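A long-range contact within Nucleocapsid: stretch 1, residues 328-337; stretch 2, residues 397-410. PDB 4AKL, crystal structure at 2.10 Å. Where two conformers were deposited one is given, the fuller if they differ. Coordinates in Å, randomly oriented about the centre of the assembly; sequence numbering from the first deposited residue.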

ATOM      1  N   SER A 328      13.803  13.788  -9.728  1.00 31.38           N
ATOM      2  CA  SER A 328      14.437  12.579 -10.186  1.00 31.51           C
ATOM      3  C   SER A 328      15.939  12.611  -9.915  1.00 31.21           C
ATOM      4  O   SER A 328      16.514  11.658  -9.421  1.00 31.04           O
ATOM      5  CB  SER A 328      14.126  12.369 -11.667  1.00 32.21           C
ATOM      6  OG  SER A 328      14.904  11.330 -12.233  1.00 33.36           O
ATOM      7  N   GLN A 329      16.575  13.723 -10.216  1.00 32.40           N
ATOM      8  CA  GLN A 329      18.014  13.824 -10.009  1.00 32.26           C
ATOM      9  C   GLN A 329      18.351  13.735  -8.512  1.00 31.50           C
ATOM     10  O   GLN A 329      19.283  13.012  -8.107  1.00 30.69           O
ATOM     11  CB  GLN A 329      18.564  15.106 -10.576  1.00 33.71           C
ATOM     12  CG  GLN A 329      20.099  15.066 -10.733  1.00 34.11           C
ATOM     13  CD  GLN A 329      20.477  14.239 -11.921  1.00 35.51           C
ATOM     14  OE1 GLN A 329      19.835  14.333 -12.983  1.00 37.65           O
ATOM     15  NE2 GLN A 329      21.494  13.419 -11.770  1.00 36.49           N
ATOM     16  N   PHE A 330      17.582  14.467  -7.699  1.00 30.80           N
ATOM     17  CA  PHE A 330      17.751  14.472  -6.245  1.00 29.94           C
ATOM     18  C   PHE A 330      17.729  13.031  -5.673  1.00 29.70           C
ATOM     19  O   PHE A 330      18.584  12.643  -4.886  1.00 29.16           O
ATOM     20  CB  PHE A 330      16.635  15.315  -5.603  1.00 29.68           C
ATOM     21  CG  PHE A 330      16.797  15.545  -4.127  1.00 28.62           C
ATOM     22  CD1 PHE A 330      16.322  14.647  -3.223  1.00 28.90           C
ATOM     23  CD2 PHE A 330      17.386  16.715  -3.651  1.00 31.73           C
ATOM     24  CE1 PHE A 330      16.463  14.890  -1.830  1.00 28.08           C
ATOM     25  CE2 PHE A 330      17.514  16.958  -2.310  1.00 30.87           C
ATOM     26  CZ  PHE A 330      17.052  16.013  -1.397  1.00 31.00           C
ATOM     27  N   LEU A 331      16.717  12.260  -6.086  1.00 29.26           N
ATOM     28  CA  LEU A 331      16.548  10.907  -5.621  1.00 28.60           C
ATOM     29  C   LEU A 331      17.618   9.976  -6.144  1.00 29.47           C
ATOM     30  O   LEU A 331      18.041   9.086  -5.430  1.00 29.36           O
ATOM     31  CB  LEU A 331      15.162  10.411  -5.957  1.00 28.20           C
ATOM     32  CG  LEU A 331      14.002  11.176  -5.262  1.00 26.57           C
ATOM     33  CD1 LEU A 331      12.639  10.993  -5.983  1.00 23.42           C
ATOM     34  CD2 LEU A 331      13.887  10.778  -3.756  1.00 24.23           C
ATOM     35  N   PHE A 332      18.073  10.212  -7.356  1.00 30.47           N
ATOM     36  CA  PHE A 332      19.108   9.408  -7.962  1.00 32.61           C
ATOM     37  C   PHE A 332      20.402   9.541  -7.189  1.00 33.66           C
ATOM     38  O   PHE A 332      21.021   8.552  -6.898  1.00 34.06           O
ATOM     39  CB  PHE A 332      19.340   9.812  -9.428  1.00 33.57           C
ATOM     40  CG  PHE A 332      20.536   9.148 -10.076  1.00 35.03           C
ATOM     41  CD1 PHE A 332      20.468   7.838 -10.516  1.00 35.50           C
ATOM     42  CD2 PHE A 332      21.734   9.854 -10.257  1.00 37.93           C
ATOM     43  CE1 PHE A 332      21.561   7.219 -11.100  1.00 37.48           C
ATOM     44  CE2 PHE A 332      22.859   9.265 -10.878  1.00 37.85           C
ATOM     45  CZ  PHE A 332      22.778   7.948 -11.300  1.00 38.96           C
ATOM     46  N   GLU A 333      20.782  10.771  -6.869  1.00 34.79           N
ATOM     47  CA  GLU A 333      22.024  11.046  -6.071  1.00 36.25           C
ATOM     48  C   GLU A 333      21.953  10.360  -4.753  1.00 35.87           C
ATOM     49  O   GLU A 333      22.929   9.874  -4.287  1.00 35.73           O
ATOM     50  CB  GLU A 333      22.232  12.539  -5.837  1.00 36.50           C
ATOM     51  CG  GLU A 333      22.339  13.359  -7.099  1.00 38.69           C
ATOM     52  CD  GLU A 333      23.533  12.986  -7.896  1.00 43.04           C
ATOM     53  OE1 GLU A 333      24.574  12.750  -7.258  1.00 46.38           O
ATOM     54  OE2 GLU A 333      23.462  12.936  -9.146  1.00 44.38           O
ATOM     55  N   LEU A 334      20.753  10.292  -4.176  1.00 35.64           N
ATOM     56  CA  LEU A 334      20.551   9.755  -2.847  1.00 35.66           C
ATOM     57  C   LEU A 334      20.782   8.217  -2.764  1.00 36.21           C
ATOM     58  O   LEU A 334      21.327   7.694  -1.792  1.00 36.39           O
ATOM     59  CB  LEU A 334      19.110  10.096  -2.456  1.00 35.21           C
ATOM     60  CG  LEU A 334      18.719  10.551  -1.074  1.00 36.37           C
ATOM     61  CD1 LEU A 334      19.449  11.804  -0.633  1.00 36.68           C
ATOM     62  CD2 LEU A 334      17.172  10.787  -1.025  1.00 34.51           C
ATOM     63  N   GLY A 335      20.333   7.496  -3.783  1.00 36.82           N
ATOM     64  CA  GLY A 335      20.536   6.081  -3.858  1.00 37.45           C
ATOM     65  C   GLY A 335      21.881   5.697  -4.454  1.00 39.59           C
ATOM     66  O   GLY A 335      22.234   4.545  -4.408  1.00 39.56           O
ATOM     67  N   LYS A 336      22.618   6.660  -5.021  1.00 41.76           N
ATOM     68  CA  LYS A 336      23.928   6.396  -5.626  1.00 44.67           C
ATOM     69  C   LYS A 336      24.938   6.363  -4.499  1.00 46.25           C
ATOM     70  O   LYS A 336      25.710   5.387  -4.398  1.00 47.51           O
ATOM     71  CB  LYS A 336      24.256   7.492  -6.670  1.00 45.82           C
ATOM     72  CG  LYS A 336      25.525   7.340  -7.427  1.00 49.09           C
ATOM     73  CD  LYS A 336      25.704   8.435  -8.571  1.00 51.68           C
ATOM     74  CE  LYS A 336      25.803   9.877  -7.991  1.00 52.87           C
ATOM     75  NZ  LYS A 336      26.188  10.895  -9.000  1.00 54.66           N
ATOM     76  N   HIS A 337      24.904   7.425  -3.659  1.00 46.58           N
ATOM     77  CA  HIS A 337      25.777   7.597  -2.479  0.70 47.57           C
ATOM     78  C   HIS A 337      24.897   7.724  -1.239  1.00 46.47           C
ATOM     79  O   HIS A 337      24.406   8.845  -0.956  1.00 46.45           O
ATOM     80  CB  HIS A 337      26.645   8.898  -2.517  0.70 48.62           C
ATOM     81  CG  HIS A 337      27.594   8.999  -3.670  0.70 50.56           C
ATOM     82  ND1 HIS A 337      27.677  10.131  -4.457  0.70 50.89           N
ATOM     83  CD2 HIS A 337      28.501   8.121  -4.167  0.70 52.30           C
ATOM     84  CE1 HIS A 337      28.590   9.944  -5.395  0.70 53.35           C
ATOM     85  NE2 HIS A 337      29.103   8.729  -5.245  0.70 53.81           N
ATOM     86  N   VAL A 397      16.109  11.186 -15.043  1.00 36.91           N
ATOM     87  CA  VAL A 397      15.464  11.348 -16.363  1.00 38.68           C
ATOM     88  C   VAL A 397      16.158  12.333 -17.285  1.00 40.96           C
ATOM     89  O   VAL A 397      15.981  12.262 -18.499  1.00 42.90           O
ATOM     90  CB  VAL A 397      13.964  11.721 -16.245  1.00 37.85           C
ATOM     91  CG1 VAL A 397      13.197  10.627 -15.504  1.00 35.72           C
ATOM     92  CG2 VAL A 397      13.806  13.064 -15.614  1.00 37.10           C
ATOM     93  N   ALA A 398      16.948  13.237 -16.711  1.00 41.59           N
ATOM     94  CA  ALA A 398      17.747  14.192 -17.486  1.00 43.54           C
ATOM     95  C   ALA A 398      18.888  13.518 -18.265  1.00 45.68           C
ATOM     96  O   ALA A 398      19.276  14.006 -19.315  1.00 47.07           O
ATOM     97  CB  ALA A 398      18.316  15.292 -16.561  1.00 42.92           C
ATOM     98  N   ASN A 399      19.433  12.421 -17.729  1.00 45.68           N
ATOM     99  CA  ASN A 399      20.514  11.640 -18.397  1.00 47.58           C
ATOM    100  C   ASN A 399      20.351  10.148 -18.053  1.00 46.40           C
ATOM    101  O   ASN A 399      21.087   9.637 -17.231  1.00 45.83           O
ATOM    102  CB  ASN A 399      21.901  12.145 -17.958  1.00 48.44           C
ATOM    103  CG  ASN A 399      22.243  13.536 -18.515  1.00 51.57           C
ATOM    104  OD1 ASN A 399      22.453  13.695 -19.720  1.00 56.42           O
ATOM    105  ND2 ASN A 399      22.317  14.550 -17.628  1.00 53.72           N
ATOM    106  N   PRO A 400      19.368   9.458 -18.659  1.00 46.27           N
ATOM    107  CA  PRO A 400      19.003   8.082 -18.283  1.00 45.58           C
ATOM    108  C   PRO A 400      20.103   7.040 -18.224  1.00 45.78           C
ATOM    109  O   PRO A 400      20.000   6.113 -17.422  1.00 44.64           O
ATOM    110  CB  PRO A 400      17.990   7.680 -19.387  1.00 46.70           C
ATOM    111  CG  PRO A 400      17.373   8.906 -19.741  1.00 47.13           C
ATOM    112  CD  PRO A 400      18.458   9.958 -19.699  1.00 47.44           C
ATOM    113  N   ASP A 401      21.145   7.191 -19.046  1.00 47.09           N
ATOM    114  CA  ASP A 401      22.251   6.203 -19.082  1.00 47.82           C
ATOM    115  C   ASP A 401      23.061   6.160 -17.795  1.00 46.44           C
ATOM    116  O   ASP A 401      23.688   5.137 -17.494  1.00 46.14           O
ATOM    117  CB  ASP A 401      23.137   6.408 -20.317  1.00 50.48           C
ATOM    118  CG  ASP A 401      22.490   5.854 -21.587  1.00 52.12           C
ATOM    119  OD1 ASP A 401      21.871   4.768 -21.510  1.00 51.89           O
ATOM    120  OD2 ASP A 401      22.614   6.481 -22.646  1.00 52.94           O
ATOM    121  N   ASP A 402      23.006   7.248 -17.010  1.00 45.07           N
ATOM    122  CA  ASP A 402      23.552   7.222 -15.670  1.00 43.92           C
ATOM    123  C   ASP A 402      22.878   6.193 -14.758  1.00 42.06           C
ATOM    124  O   ASP A 402      23.444   5.881 -13.700  1.00 41.12           O
ATOM    125  CB  ASP A 402      23.506   8.624 -15.007  1.00 43.55           C
ATOM    126  CG  ASP A 402      24.539   9.575 -15.578  1.00 45.25           C
ATOM    127  OD1 ASP A 402      25.393   9.113 -16.361  1.00 46.38           O
ATOM    128  OD2 ASP A 402      24.488  10.783 -15.236  1.00 45.43           O
ATOM    129  N   ALA A 403      21.694   5.657 -15.125  1.00 41.17           N
ATOM    130  CA  ALA A 403      21.116   4.516 -14.347  1.00 40.10           C
ATOM    131  C   ALA A 403      22.141   3.382 -14.187  1.00 40.89           C
ATOM    132  O   ALA A 403      22.152   2.704 -13.165  1.00 39.73           O
ATOM    133  CB  ALA A 403      19.838   3.987 -14.977  1.00 39.90           C
ATOM    134  N   ALA A 404      23.010   3.196 -15.189  1.00 42.75           N
ATOM    135  CA  ALA A 404      24.043   2.163 -15.123  1.00 44.04           C
ATOM    136  C   ALA A 404      24.997   2.341 -13.931  1.00 43.94           C
ATOM    137  O   ALA A 404      25.536   1.359 -13.431  1.00 44.84           O
ATOM    138  CB  ALA A 404      24.859   2.050 -16.526  1.00 46.41           C
ATOM    139  N   LEU A 405      25.200   3.570 -13.457  1.00 43.36           N
ATOM    140  CA  LEU A 405      26.037   3.803 -12.255  1.00 42.84           C
ATOM    141  C   LEU A 405      25.431   3.125 -11.000  1.00 40.95           C
ATOM    142  O   LEU A 405      26.124   2.820 -10.017  1.00 39.53           O
ATOM    143  CB  LEU A 405      26.219   5.297 -12.000  1.00 42.69           C
ATOM    144  CG  LEU A 405      26.900   6.131 -13.106  1.00 45.67           C
ATOM    145  CD1 LEU A 405      26.747   7.606 -12.845  1.00 46.21           C
ATOM    146  CD2 LEU A 405      28.402   5.753 -13.250  1.00 47.83           C
ATOM    147  N   GLY A 406      24.122   2.923 -11.060  1.00 40.20           N
ATOM    148  CA  GLY A 406      23.369   2.205 -10.034  1.00 38.77           C
ATOM    149  C   GLY A 406      22.907   3.159  -8.960  1.00 37.14           C
ATOM    150  O   GLY A 406      23.711   3.833  -8.367  1.00 35.91           O
ATOM    151  N   SER A 407      21.594   3.197  -8.703  1.00 36.01           N
ATOM    152  CA  SER A 407      21.052   4.014  -7.593  1.00 34.96           C
ATOM    153  C   SER A 407      20.073   3.118  -6.860  1.00 33.58           C
ATOM    154  O   SER A 407      19.129   2.620  -7.458  1.00 33.60           O
ATOM    155  CB  SER A 407      20.439   5.311  -8.107  1.00 35.08           C
ATOM    156  OG  SER A 407      19.928   6.034  -7.051  1.00 34.55           O
ATOM    157  N   GLY A 408      20.353   2.869  -5.578  1.00 32.45           N
ATOM    158  CA  GLY A 408      19.678   1.899  -4.782  1.00 31.43           C
ATOM    159  C   GLY A 408      18.547   2.446  -3.963  1.00 30.23           C
ATOM    160  O   GLY A 408      18.770   3.298  -3.103  1.00 29.90           O
ATOM    161  N   HIS A 409      17.320   1.961  -4.225  1.00 29.57           N
ATOM    162  CA  HIS A 409      16.138   2.323  -3.451  1.00 29.27           C
ATOM    163  C   HIS A 409      15.447   1.033  -3.008  1.00 29.06           C
ATOM    164  O   HIS A 409      15.366   0.082  -3.779  1.00 28.96           O
ATOM    165  CB  HIS A 409      15.236   3.260  -4.246  1.00 29.12           C
ATOM    166  CG  HIS A 409      15.946   4.484  -4.682  1.00 30.15           C
ATOM    167  ND1 HIS A 409      16.099   5.566  -3.859  1.00 28.62           N
ATOM    168  CD2 HIS A 409      16.618   4.780  -5.833  1.00 32.53           C
ATOM    169  CE1 HIS A 409      16.803   6.495  -4.479  1.00 29.88           C
ATOM    170  NE2 HIS A 409      17.129   6.049  -5.684  1.00 32.08           N
ATOM    171  N   THR A 410      14.970   1.033  -1.760  1.00 28.78           N
ATOM    172  CA  THR A 410      14.514  -0.170  -1.072  1.00 29.33           C
ATOM    173  C   THR A 410      13.732  -1.143  -1.939  1.00 30.08           C
ATOM    174  O   THR A 410      14.159  -2.265  -2.139  1.00 29.38           O
ATOM    175  CB  THR A 410      13.761   0.191   0.242  1.00 29.83           C
ATOM    176  OG1 THR A 410      14.630   0.985   1.040  1.00 29.26           O
ATOM    177  CG2 THR A 410      13.375  -1.030   1.071  1.00 29.15           C
TER
HETATM  178  O   HOH W   1      17.263  13.751 -13.628  1.00 42.21           O
HETATM  179  O   HOH W   2      23.197  12.097 -13.679  1.00 43.42           O

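The firmest polar contacts gather round Gly335 and the preceding turn, where stretch 2 meets helix carbonyls. Ser407 OG donates to Phe332 O at 2.7 Å, and one residue on, Gly408 N donates to Gly335 O at 2.8 Å with a nearly straight N-H...O angle of 172°. The two bonds do different jobs. Phe332 O already accepts a weak helical bond from Lys336 N, 3.1 Å away, so the serine adds a second donor to it; Gly335 O receives a backbone donor from the other chain segment. Ser407 OG in turn accepts from His409 NE2 at 3.1 Å, which makes the hydroxyl a relay between imidazole and helix. The same ring turns its edge to Leu331 O, 3.0 Å from His409 CE1.

Gly335 is what lets these groups come so close. An ideal CB there would point toward stretch 2 and clash with Ser407 OG, His409 NE2 and Gly408 O, at 2.5 to 2.7 Å. The pattern is that a glycine opens room on the helix, and a serine and a backbone amide fill it with donors. Gly406, by contrast, is favoured by its positive phi of 89°; a CB on it would meet nothing of the helix.

Near the start of stretch 1, Val397 N donates to Ser328 OG at 3.1 Å. Water extends the polar seam from there: water 1 donates to Gln329 OE1 (2.7 Å) and accepts from Ala398 N (3.1 Å), while water 2 links Gln329 NE2 (2.9 Å) to Asp402 OD2 (2.4 Å). One amide thus reaches two sites on stretch 2 through solvent.

Between these polar ends lies Phe332. Its CA-to-CB bond points away, yet its ring returns to the contact, edge-on to Asp402 O (3.2 Å from Phe332 CZ) and to Leu405 CD1 (4.3 Å from Phe332 CZ). Ser407 CB packs 3.5 Å from Phe332 CD1, so Ser407 contributes both hydrogen bonding and packing.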